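Local coordinates for 190aa long hypothetical protein (Pyrococcus horikoshii, PDB 2DDZ) that is of unknown function but forms a hexamer and belongs to a family probably related to class II tRNA synthetases, at residues E[1-9]-E[173-184]. Numbering follows the deposited sequence.
Sequences MNSMELLII and VEEIEKVRKDSL
Arg180 on helix 161-184 reaches to the backbone of the N-terminal arm, its NH2 giving a hydrogen bond to Ser3 O (2.9 Å, N-H...O angle 155°). The oxygen lies in the guanidinium plane, while the nitrogen stands above the carbonyl plane. In Arg180 CG is anti to the backbone N (chi1 -166°) and the chain then bends at chi2 and chi3, placing the guanidinium edge against Ser3 O and Met4 CB. One turn back, the carboxylate of Glu177 lies against the arm, OE2 3.4 Å from Ser3 CA. Met4 is fully extended (chi1 178°), and its side chain crosses that of Ile176 at about a right angle: SD sits 3.7 Å from Ile176 CG2, and CE touches Ile176 CD1 at the same distance. Farther along, Leu6 CD2 meets Val173 CG2 at 4.1 Å. Here the helix packs on a largely antiparallel mixed sheet, an alpha+beta arrangement; strand 5-8 pairs in parallel with strand 36-45, and Met4 and Leu6 both also touch Leu37. Replacing Arg180 by a leucine would probably leave Ser3 O without this donor and residues 1-3 less firmly held against the helix. Residues 1-3 are poorly ordered, and the placement of the Met1 side chain is doubtful; Lys181 CE comes within 3.4 Å of Met1 O. Asp35 makes a long, weak ion pair with Arg180 NH1, and Trp77 packs on the same side chain. A third subunit adjoins the arm, its Ser3 O accepting a hydrogen bond from Asn2 ND2, while its Phe76 packs on Leu184.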
loop_
_atom_site.group_PDB
_atom_site.type_symbol
_atom_site.label_atom_id
_atom_site.label_comp_id
_atom_site.label_asym_id
_atom_site.label_seq_id
_atom_site.Cartn_x
_atom_site.Cartn_y
_atom_site.Cartn_z
ATOM N N MET E 1 20.003 -1.344 -5.198
ATOM C CA MET E 1 19.922 -1.462 -6.701
ATOM C C MET E 1 20.658 -0.239 -7.177
ATOM O O MET E 1 21.258 0.488 -6.354
ATOM C CB MET E 1 18.488 -1.301 -7.233
ATOM C CG MET E 1 17.734 -2.538 -7.713
ATOM S SD MET E 1 15.946 -2.048 -8.186
ATOM C CE MET E 1 15.806 -0.299 -7.265
ATOM N N ASN E 2 20.537 0.054 -8.456
ATOM C CA ASN E 2 21.227 1.157 -9.094
ATOM C C ASN E 2 21.380 2.591 -8.512
ATOM O O ASN E 2 21.892 2.717 -7.411
ATOM C CB ASN E 2 20.758 1.161 -10.548
ATOM C CG ASN E 2 20.874 -0.213 -11.166
ATOM O OD1 ASN E 2 21.941 -0.841 -11.132
ATOM N ND2 ASN E 2 19.765 -0.710 -11.705
ATOM N N SER E 3 20.950 3.647 -9.220
ATOM C CA SER E 3 21.198 5.012 -8.733
ATOM C C SER E 3 20.133 6.058 -8.281
ATOM O O SER E 3 18.956 5.735 -8.059
ATOM C CB SER E 3 22.147 5.695 -9.734
ATOM O OG SER E 3 23.375 4.989 -9.835
ATOM N N MET E 4 20.590 7.319 -8.137
ATOM C CA MET E 4 19.799 8.507 -7.700
ATOM C C MET E 4 20.408 9.807 -8.271
ATOM O O MET E 4 21.584 9.823 -8.631
ATOM C CB MET E 4 19.807 8.579 -6.173
ATOM C CG MET E 4 19.077 9.760 -5.574
ATOM S SD MET E 4 19.097 9.758 -3.776
ATOM C CE MET E 4 18.414 11.297 -3.543
ATOM N N GLU E 5 19.623 10.888 -8.310
ATOM C CA GLU E 5 20.057 12.199 -8.856
ATOM C C GLU E 5 20.474 13.238 -7.811
ATOM O O GLU E 5 19.829 13.372 -6.774
ATOM C CB GLU E 5 18.935 12.827 -9.684
ATOM C CG GLU E 5 18.733 12.260 -11.074
ATOM C CD GLU E 5 19.722 12.808 -12.086
ATOM O OE1 GLU E 5 19.904 14.046 -12.150
ATOM O OE2 GLU E 5 20.309 11.997 -12.828
ATOM N N LEU E 6 21.531 13.989 -8.117
ATOM C CA LEU E 6 22.040 15.019 -7.220
ATOM C C LEU E 6 22.346 16.322 -7.954
ATOM O O LEU E 6 22.905 16.317 -9.047
ATOM C CB LEU E 6 23.311 14.541 -6.517
ATOM C CG LEU E 6 24.062 15.601 -5.696
ATOM C CD1 LEU E 6 23.182 16.131 -4.570
ATOM C CD2 LEU E 6 25.319 14.991 -5.121
ATOM N N LEU E 7 21.969 17.439 -7.340
ATOM C CA LEU E 7 22.208 18.753 -7.916
ATOM C C LEU E 7 22.556 19.765 -6.834
ATOM O O LEU E 7 21.737 20.057 -5.964
ATOM C CB LEU E 7 20.979 19.255 -8.678
ATOM C CG LEU E 7 21.101 20.695 -9.215
ATOM C CD1 LEU E 7 22.239 20.756 -10.243
ATOM C CD2 LEU E 7 19.781 21.151 -9.857
ATOM N N ILE E 8 23.780 20.289 -6.890
ATOM C CA ILE E 8 24.225 21.303 -5.943
ATOM C C ILE E 8 24.261 22.614 -6.722
ATOM O O ILE E 8 25.017 22.733 -7.677
ATOM C CB ILE E 8 25.651 21.035 -5.422
ATOM C CG1 ILE E 8 25.798 19.598 -4.922
ATOM C CG2 ILE E 8 25.961 21.979 -4.271
ATOM C CD1 ILE E 8 24.902 19.267 -3.759
ATOM N N ILE E 9 23.443 23.586 -6.330
ATOM C CA ILE E 9 23.415 24.881 -7.018
ATOM C C ILE E 9 24.495 25.794 -6.413
ATOM O O ILE E 9 24.292 26.414 -5.374
ATOM C CB ILE E 9 22.019 25.525 -6.901
ATOM C CG1 ILE E 9 20.996 24.587 -7.547
ATOM C CG2 ILE E 9 21.997 26.897 -7.591
ATOM C CD1 ILE E 9 19.567 24.993 -7.323
ATOM N N VAL E 173 23.490 11.028 -0.288
ATOM C CA VAL E 173 23.158 10.194 -1.435
ATOM C C VAL E 173 23.594 8.761 -1.131
ATOM O O VAL E 173 22.843 7.816 -1.362
ATOM C CB VAL E 173 23.857 10.685 -2.720
ATOM C CG1 VAL E 173 23.701 9.651 -3.828
ATOM C CG2 VAL E 173 23.254 12.004 -3.161
ATOM N N GLU E 174 24.798 8.599 -0.590
ATOM C CA GLU E 174 25.291 7.264 -0.253
ATOM C C GLU E 174 24.400 6.601 0.789
ATOM O O GLU E 174 24.188 5.392 0.754
ATOM C CB GLU E 174 26.719 7.330 0.280
ATOM C CG GLU E 174 27.730 7.832 -0.722
ATOM C CD GLU E 174 29.152 7.718 -0.211
ATOM O OE1 GLU E 174 29.336 7.596 1.023
ATOM O OE2 GLU E 174 30.083 7.764 -1.042
ATOM N N GLU E 175 23.886 7.397 1.719
ATOM C CA GLU E 175 23.021 6.872 2.767
ATOM C C GLU E 175 21.772 6.279 2.140
ATOM O O GLU E 175 21.383 5.147 2.439
ATOM C CB GLU E 175 22.620 7.987 3.734
ATOM C CG GLU E 175 22.018 7.489 5.039
ATOM C CD GLU E 175 22.972 6.598 5.817
ATOM O OE1 GLU E 175 24.173 6.944 5.903
ATOM O OE2 GLU E 175 22.525 5.557 6.348
ATOM N N ILE E 176 21.151 7.054 1.260
ATOM C CA ILE E 176 19.937 6.621 0.595
ATOM C C ILE E 176 20.162 5.373 -0.255
ATOM O O ILE E 176 19.360 4.440 -0.208
ATOM C CB ILE E 176 19.366 7.761 -0.274
ATOM C CG1 ILE E 176 18.802 8.846 0.642
ATOM C CG2 ILE E 176 18.310 7.222 -1.218
ATOM C CD1 ILE E 176 18.452 10.130 -0.053
ATOM N N GLU E 177 21.257 5.349 -1.011
ATOM C CA GLU E 177 21.563 4.206 -1.861
ATOM C C GLU E 177 21.857 2.925 -1.080
ATOM O O GLU E 177 21.618 1.831 -1.587
ATOM C CB GLU E 177 22.716 4.543 -2.812
ATOM C CG GLU E 177 22.332 5.638 -3.806
ATOM C CD GLU E 177 23.399 5.922 -4.847
ATOM O OE1 GLU E 177 24.573 6.132 -4.468
ATOM O OE2 GLU E 177 23.056 5.944 -6.050
ATOM N N LYS E 178 22.380 3.055 0.143
ATOM C CA LYS E 178 22.623 1.875 0.952
ATOM C C LYS E 178 21.268 1.428 1.520
ATOM O O LYS E 178 21.034 0.238 1.703
ATOM C CB LYS E 178 23.604 2.145 2.096
ATOM C CG LYS E 178 23.840 0.915 3.007
ATOM C CD LYS E 178 24.813 -0.115 2.413
ATOM C CE LYS E 178 24.941 -1.368 3.298
ATOM N NZ LYS E 178 24.826 -1.101 4.772
ATOM N N VAL E 179 20.364 2.377 1.781
ATOM C CA VAL E 179 19.035 2.029 2.288
ATOM C C VAL E 179 18.278 1.201 1.250
ATOM O O VAL E 179 17.517 0.278 1.588
ATOM C CB VAL E 179 18.159 3.270 2.563
ATOM C CG1 VAL E 179 16.719 2.819 2.824
ATOM C CG2 VAL E 179 18.690 4.045 3.764
ATOM N N ARG E 180 18.491 1.549 -0.016
ATOM C CA ARG E 180 17.835 0.873 -1.134
ATOM C C ARG E 180 18.483 -0.473 -1.391
ATOM O O ARG E 180 17.799 -1.472 -1.567
ATOM C CB ARG E 180 17.900 1.738 -2.413
ATOM C CG ARG E 180 16.944 1.228 -3.495
ATOM C CD ARG E 180 16.358 2.321 -4.399
ATOM N NE ARG E 180 16.602 3.697 -3.949
ATOM C CZ ARG E 180 17.231 4.619 -4.680
ATOM N NH1 ARG E 180 17.413 5.847 -4.210
ATOM N NH2 ARG E 180 17.686 4.314 -5.888
ATOM N N LYS E 181 19.809 -0.497 -1.405
ATOM C CA LYS E 181 20.513 -1.746 -1.647
ATOM C C LYS E 181 20.242 -2.781 -0.574
ATOM O O LYS E 181 20.037 -3.944 -0.887
ATOM C CB LYS E 181 22.018 -1.497 -1.798
ATOM C CG LYS E 181 22.373 -0.806 -3.119
ATOM C CD LYS E 181 23.853 -0.486 -3.228
ATOM C CE LYS E 181 24.139 0.357 -4.466
ATOM N NZ LYS E 181 25.563 0.797 -4.528
ATOM N N ASP E 182 20.206 -2.365 0.686
ATOM C CA ASP E 182 19.941 -3.308 1.771
ATOM C C ASP E 182 18.540 -3.893 1.713
ATOM O O ASP E 182 18.316 -5.028 2.125
ATOM C CB ASP E 182 20.125 -2.636 3.135
ATOM C CG ASP E 182 21.583 -2.526 3.550
ATOM O OD1 ASP E 182 22.419 -3.312 3.053
ATOM O OD2 ASP E 182 21.888 -1.660 4.393
ATOM N N SER E 183 17.587 -3.117 1.209
ATOM C CA SER E 183 16.208 -3.588 1.144
ATOM C C SER E 183 16.035 -4.662 0.085
ATOM O O SER E 183 15.156 -5.516 0.197
ATOM C CB SER E 183 15.259 -2.421 0.849
ATOM O OG SER E 183 15.420 -1.970 -0.483
ATOM N N LEU E 184 16.892 -4.622 -0.929
ATOM C CA LEU E 184 16.836 -5.568 -2.034
ATOM C C LEU E 184 17.556 -6.901 -1.867
ATOM O O LEU E 184 17.284 -7.846 -2.622
ATOM C CB LEU E 184 17.367 -4.890 -3.287
ATOM C CG LEU E 184 16.498 -3.709 -3.699
ATOM C CD1 LEU E 184 17.275 -2.810 -4.630
ATOM C CD2 LEU E 184 15.235 -4.220 -4.338
#